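Local coordinates for regulatory protein (Bacillus megaterium, PDB 4UA1) that binds DNA as a mercury(II)-responsive, dual-function transcriptional regulator, probably repressing the mer operon without the metal and activating it once a mercury ion is bound, at residues Glu23-Ile28 / Asn63-Leu68; His50-Met55 / Lys67-Val72. All coordinates share one frame; numbering follows the deposited sequence.

Interaction 1. Residues Glu23-Ile28 / Asn63-Leu68; sequences ERLGLI and NEIDKL
R24 and L25, where helix 18-22 of the MerR-type helix-turn-helix domain ends in a Schellman motif, meet I65 and D66 on helix 62-74. R24 is the first residue to leave the helical conformation, and its positive phi of 78° with two bonds back into the last turn identifies the motif. The change of direction puts L25 beside helix 62-74: the CA atoms of L25 and D66 are 6.4 Å apart, the closest CA pair across the two segments.

Two layers can be separated by chemistry. The polar one is a salt bridge, 3.1 Å between R24 NH1 and D66 OD1. It is monodentate, because D66 OD2 is turned away from the guanidinium and lies 4.2 Å from E23 O. The guanidinium and carboxylate planes are nearly parallel, 12° apart, yet OD1 comes to the guanidinium obliquely, so the near-parallel planes do not make a flat, side-on pair. On the aspartate side CG stands anti to the backbone N (chi1 -164°), while the arginine chain bends at chi2 on its way across. E23 OE1, 5.9 Å from D66 OD2, is a like charge that may slightly raise the proton affinity of the two carboxylates, an effect the positive charge of R24 would tend to offset at D66.

The apolar layer rests on one methyl. L25 CD2 lies 3.6 Å from D66 CA and 4.0 Å from D66 CB, so it packs on the helix backbone and the root of the aspartate; I65 CG2 follows at 4.3 Å from L25 CD2. L25 and I65 are buried, whereas R24 is exposed, which places the salt bridge at the solvent side.

L25 also touches L62 and L69 of helix 62-74, and I65 also touches M55 and Q56 of helix 44-57. E64 forms a salt bridge with K89 of helix 78-112.

Interaction 2. Residues His50-Met55 / Lys67-Val72; sequences HFIKRM and KLLGVV
F51 turns the edge of its ring to L69: F51 CE2 is 3.9 Å from L69 CD2, a methyl lying near the ring plane, and the two side chains run past one another in opposite senses. The contact belongs to the pair of helices, 44-57 and 62-74, that follows the helix-turn-helix in the MerR-type DNA-binding domain. Their short segments run at 136° with axes 12.6 Å apart, a separation wide enough that side chains alone, all of them apolar, bridge it.

The F51 ring is sent across by CG standing anti to the backbone N (chi1 -178°). Its CZ reaches L68 CD2 at 4.2 Å, so neighbouring leucines meet adjacent ring atoms. L69 divides its branches, because its other methyl, CD1, lies 4.1 Å from I52 CD1, where the two chains cross at about a right angle.

All five touching residues are buried. M82 of helix 78-112 touches both F51 and L68, and L129 of the second subunit packs on F51, whose side chain is about 10 Å from a bound mercury ion.

M55 and L68 meet tip to tip, with M55 SD 3.6 Å from L68 CD1. The thioether chain bends at chi3 (-66°), and its methyl CE sits 3.5 Å above the plane of the F51 ring, nearer the ring's rim than its centre.

In the fold
From the N terminus, the chain leaves helix 18-22 at segment 23-28, passes through helix 44-57 and then reaches helix 62-74. Interaction 1 closes the longer loop, with 34 residues between its segments; interaction 2 starts within that span, at 50-55, and closes a shorter one of 11 residues. Both finish on helix 62-74 and share K67 and L68, so their ends overlap. Their centres are 7 Å apart and they touch directly: I65 CG2 is 3.7 Å from M55 CE, and L25 CD2 is 4.0 Å from L69 CD1. Helix 62-74 thus joins the loop that leaves helix 18-22 to helix 44-57 within one DNA-binding domain.

Interaction 1. Residues Glu23-Ile28 / Asn63-Leu68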
loop_
_atom_site.group_PDB
_atom_site.type_symbol
_atom_site.label_atom_id
_atom_site.label_comp_id
_atom_site.label_asym_id
_atom_site.label_seq_id
_atom_site.Cartn_x
_atom_site.Cartn_y
_atom_site.Cartn_z
ATOM N N GLU B 23 -9.624 7.434 -18.514
ATOM C CA GLU B 23 -10.591 7.107 -17.460
ATOM C C GLU B 23 -11.616 8.180 -17.178
ATOM O O GLU B 23 -12.363 8.034 -16.225
ATOM C CB GLU B 23 -9.881 6.787 -16.154
ATOM C CG GLU B 23 -9.372 5.378 -16.103
ATOM C CD GLU B 23 -8.356 5.189 -15.016
ATOM O OE1 GLU B 23 -8.122 6.163 -14.260
ATOM O OE2 GLU B 23 -7.772 4.084 -14.941
ATOM N N ARG B 24 -11.609 9.264 -17.953
ATOM C CA ARG B 24 -12.563 10.390 -17.817
ATOM C C ARG B 24 -12.231 11.343 -16.646
ATOM O O ARG B 24 -12.841 12.401 -16.504
ATOM C CB ARG B 24 -14.003 9.851 -17.694
ATOM C CG ARG B 24 -15.050 10.750 -17.042
ATOM C CD ARG B 24 -16.011 9.926 -16.192
ATOM N NE ARG B 24 -16.907 10.777 -15.420
ATOM C CZ ARG B 24 -16.711 11.142 -14.156
ATOM N NH1 ARG B 24 -15.643 10.733 -13.483
ATOM N NH2 ARG B 24 -17.601 11.921 -13.563
ATOM N N LEU B 25 -11.209 11.019 -15.861
ATOM C CA LEU B 25 -10.819 11.890 -14.750
ATOM C C LEU B 25 -10.327 13.251 -15.232
ATOM O O LEU B 25 -10.729 14.302 -14.720
ATOM C CB LEU B 25 -9.738 11.234 -13.892
ATOM C CG LEU B 25 -10.111 9.930 -13.190
ATOM C CD1 LEU B 25 -8.877 9.412 -12.505
ATOM C CD2 LEU B 25 -11.261 10.106 -12.216
ATOM N N GLY B 26 -9.436 13.220 -16.208
ATOM C CA GLY B 26 -8.922 14.438 -16.795
ATOM C C GLY B 26 -9.685 14.720 -18.062
ATOM O O GLY B 26 -10.213 13.824 -18.689
ATOM N N LEU B 27 -9.682 15.964 -18.481
ATOM C CA LEU B 27 -10.432 16.341 -19.645
ATOM C C LEU B 27 -9.680 15.910 -20.904
ATOM O O LEU B 27 -8.536 15.442 -20.815
ATOM C CB LEU B 27 -10.606 17.833 -19.593
ATOM C CG LEU B 27 -11.796 18.399 -20.288
ATOM C CD1 LEU B 27 -12.960 17.779 -19.567
ATOM C CD2 LEU B 27 -11.770 19.871 -20.041
ATOM N N ILE B 28 -10.248 16.116 -22.089
ATOM C CA ILE B 28 -9.457 15.848 -23.298
ATOM C C ILE B 28 -8.811 17.138 -23.782
ATOM O O ILE B 28 -9.422 18.205 -23.730
ATOM C CB ILE B 28 -10.300 15.176 -24.412
ATOM C CG1 ILE B 28 -9.481 14.140 -25.189
ATOM C CG2 ILE B 28 -11.087 16.179 -25.243
ATOM C CD1 ILE B 28 -10.291 13.300 -26.200
ATOM N N ASN B 63 -10.334 4.957 -7.950
ATOM C CA ASN B 63 -11.736 4.622 -8.031
ATOM C C ASN B 63 -12.618 5.548 -7.223
ATOM O O ASN B 63 -13.607 6.084 -7.736
ATOM C CB ASN B 63 -11.930 3.191 -7.564
ATOM C CG ASN B 63 -13.247 2.641 -7.973
ATOM O OD1 ASN B 63 -14.105 2.381 -7.130
ATOM N ND2 ASN B 63 -13.440 2.477 -9.278
ATOM N N GLU B 64 -12.242 5.748 -5.963
ATOM C CA GLU B 64 -12.910 6.711 -5.098
ATOM C C GLU B 64 -12.921 8.103 -5.717
ATOM O O GLU B 64 -13.923 8.824 -5.672
ATOM C CB GLU B 64 -12.236 6.746 -3.735
ATOM C CG GLU B 64 -12.325 5.414 -3.050
ATOM C CD GLU B 64 -11.733 5.381 -1.655
ATOM O OE1 GLU B 64 -10.751 6.114 -1.377
ATOM O OE2 GLU B 64 -12.255 4.570 -0.859
ATOM N N ILE B 65 -11.796 8.483 -6.297
ATOM C CA ILE B 65 -11.678 9.795 -6.903
ATOM C C ILE B 65 -12.624 9.925 -8.091
ATOM O O ILE B 65 -13.228 10.978 -8.305
ATOM C CB ILE B 65 -10.223 10.046 -7.306
ATOM C CG1 ILE B 65 -9.375 10.259 -6.031
ATOM C CG2 ILE B 65 -10.120 11.213 -8.257
ATOM C CD1 ILE B 65 -7.904 10.390 -6.275
ATOM N N ASP B 66 -12.787 8.828 -8.823
ATOM C CA ASP B 66 -13.720 8.725 -9.947
ATOM C C ASP B 66 -15.161 9.006 -9.501
ATOM O O ASP B 66 -15.892 9.830 -10.107
ATOM C CB ASP B 66 -13.627 7.324 -10.550
ATOM C CG ASP B 66 -14.253 7.220 -11.921
ATOM O OD1 ASP B 66 -15.200 7.967 -12.222
ATOM O OD2 ASP B 66 -13.811 6.346 -12.690
ATOM N N LYS B 67 -15.575 8.279 -8.462
ATOM C CA LYS B 67 -16.915 8.448 -7.926
ATOM C C LYS B 67 -17.119 9.888 -7.456
ATOM O O LYS B 67 -18.016 10.600 -7.945
ATOM C CB LYS B 67 -17.155 7.456 -6.785
ATOM N N LEU B 68 -16.237 10.318 -6.558
ATOM C CA LEU B 68 -16.288 11.637 -5.949
ATOM C C LEU B 68 -16.444 12.703 -7.010
ATOM O O LEU B 68 -17.311 13.564 -6.902
ATOM C CB LEU B 68 -15.022 11.882 -5.117
ATOM C CG LEU B 68 -14.700 13.238 -4.468
ATOM C CD1 LEU B 68 -13.691 13.085 -3.322
ATOM C CD2 LEU B 68 -14.136 14.238 -5.481
#

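Interaction 2. Residues His50-Met55 / Lys67-Val72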
loop_
_atom_site.group_PDB
_atom_site.type_symbol
_atom_site.label_atom_id
_atom_site.label_comp_id
_atom_site.label_asym_id
_atom_site.label_seq_id
_atom_site.Cartn_x
_atom_site.Cartn_y
_atom_site.Cartn_z
ATOM N N HIS B 50 -4.065 18.855 -10.173
ATOM C CA HIS B 50 -3.528 19.106 -8.818
ATOM C C HIS B 50 -4.406 18.432 -7.789
ATOM O O HIS B 50 -3.926 17.690 -6.925
ATOM C CB HIS B 50 -3.434 20.603 -8.480
ATOM C CG HIS B 50 -2.176 21.251 -8.954
ATOM N ND1 HIS B 50 -0.928 20.823 -8.562
ATOM C CD2 HIS B 50 -1.970 22.273 -9.820
ATOM C CE1 HIS B 50 -0.007 21.564 -9.153
ATOM N NE2 HIS B 50 -0.612 22.448 -9.924
ATOM N N PHE B 51 -5.703 18.711 -7.916
ATOM C CA PHE B 51 -6.719 18.193 -7.027
ATOM C C PHE B 51 -6.604 16.652 -6.940
ATOM O O PHE B 51 -6.574 16.060 -5.845
ATOM C CB PHE B 51 -8.097 18.614 -7.549
ATOM C CG PHE B 51 -9.247 18.176 -6.681
ATOM C CD1 PHE B 51 -9.136 18.176 -5.295
ATOM C CD2 PHE B 51 -10.437 17.759 -7.250
ATOM C CE1 PHE B 51 -10.190 17.770 -4.495
ATOM C CE2 PHE B 51 -11.498 17.356 -6.462
ATOM C CZ PHE B 51 -11.372 17.353 -5.084
ATOM N N ILE B 52 -6.494 16.013 -8.101
ATOM C CA ILE B 52 -6.454 14.566 -8.151
ATOM C C ILE B 52 -5.173 14.035 -7.509
ATOM O O ILE B 52 -5.203 13.113 -6.678
ATOM C CB ILE B 52 -6.574 14.079 -9.599
ATOM C CG1 ILE B 52 -8.003 14.296 -10.097
ATOM C CG2 ILE B 52 -6.211 12.622 -9.701
ATOM C CD1 ILE B 52 -8.124 14.227 -11.580
ATOM N N LYS B 53 -4.050 14.631 -7.891
ATOM C CA LYS B 53 -2.775 14.244 -7.321
ATOM C C LYS B 53 -2.843 14.314 -5.782
ATOM O O LYS B 53 -2.462 13.364 -5.078
ATOM C CB LYS B 53 -1.651 15.132 -7.890
ATOM C CG LYS B 53 -0.256 14.866 -7.324
ATOM C CD LYS B 53 0.204 13.472 -7.679
ATOM C CE LYS B 53 1.582 13.158 -7.136
ATOM N NZ LYS B 53 1.705 11.685 -6.913
ATOM N N ARG B 54 -3.364 15.413 -5.248
ATOM C CA ARG B 54 -3.305 15.581 -3.805
ATOM C C ARG B 54 -4.281 14.671 -3.100
ATOM O O ARG B 54 -3.985 14.191 -2.010
ATOM C CB ARG B 54 -3.534 17.036 -3.393
ATOM C CG ARG B 54 -2.377 17.865 -3.867
ATOM C CD ARG B 54 -2.525 19.326 -3.609
ATOM N NE ARG B 54 -1.695 20.053 -4.561
ATOM C CZ ARG B 54 -1.304 21.316 -4.428
ATOM N NH1 ARG B 54 -1.589 22.013 -3.326
ATOM N NH2 ARG B 54 -0.569 21.859 -5.381
ATOM N N MET B 55 -5.432 14.422 -3.715
ATOM C CA MET B 55 -6.374 13.478 -3.139
ATOM C C MET B 55 -5.697 12.134 -3.032
ATOM O O MET B 55 -5.853 11.440 -2.023
ATOM C CB MET B 55 -7.669 13.381 -3.958
ATOM C CG MET B 55 -8.691 14.476 -3.638
ATOM S SD MET B 55 -10.377 14.090 -4.166
ATOM C CE MET B 55 -10.213 14.071 -5.947
ATOM N N LYS B 67 -15.575 8.279 -8.462
ATOM C CA LYS B 67 -16.915 8.448 -7.926
ATOM C C LYS B 67 -17.119 9.888 -7.456
ATOM O O LYS B 67 -18.016 10.600 -7.945
ATOM C CB LYS B 67 -17.155 7.456 -6.785
ATOM N N LEU B 68 -16.237 10.318 -6.558
ATOM C CA LEU B 68 -16.288 11.637 -5.949
ATOM C C LEU B 68 -16.444 12.703 -7.010
ATOM O O LEU B 68 -17.311 13.564 -6.902
ATOM C CB LEU B 68 -15.022 11.882 -5.117
ATOM C CG LEU B 68 -14.700 13.238 -4.468
ATOM C CD1 LEU B 68 -13.691 13.085 -3.322
ATOM C CD2 LEU B 68 -14.136 14.238 -5.481
ATOM N N LEU B 69 -15.605 12.640 -8.037
ATOM C CA LEU B 69 -15.656 13.630 -9.087
ATOM C C LEU B 69 -16.990 13.602 -9.834
ATOM O O LEU B 69 -17.513 14.654 -10.199
ATOM C CB LEU B 69 -14.493 13.441 -10.062
ATOM C CG LEU B 69 -13.134 14.016 -9.652
ATOM C CD1 LEU B 69 -12.092 13.722 -10.728
ATOM C CD2 LEU B 69 -13.257 15.522 -9.407
ATOM N N GLY B 70 -17.558 12.413 -10.034
ATOM C CA GLY B 70 -18.869 12.338 -10.660
ATOM C C GLY B 70 -19.933 13.074 -9.871
ATOM O O GLY B 70 -20.721 13.878 -10.415
ATOM N N VAL B 71 -19.951 12.791 -8.573
ATOM C CA VAL B 71 -20.898 13.407 -7.652
ATOM C C VAL B 71 -20.722 14.928 -7.566
ATOM O O VAL B 71 -21.670 15.686 -7.802
ATOM C CB VAL B 71 -20.782 12.767 -6.248
ATOM C CG1 VAL B 71 -21.692 13.444 -5.259
ATOM C CG2 VAL B 71 -21.129 11.292 -6.337
ATOM N N VAL B 72 -19.516 15.390 -7.255
ATOM C CA VAL B 72 -19.318 16.826 -7.106
ATOM C C VAL B 72 -19.646 17.537 -8.414
ATOM O O VAL B 72 -20.349 18.546 -8.418
ATOM C CB VAL B 72 -17.869 17.197 -6.692
ATOM C CG1 VAL B 72 -17.732 18.710 -6.561
ATOM C CG2 VAL B 72 -17.477 16.507 -5.388
#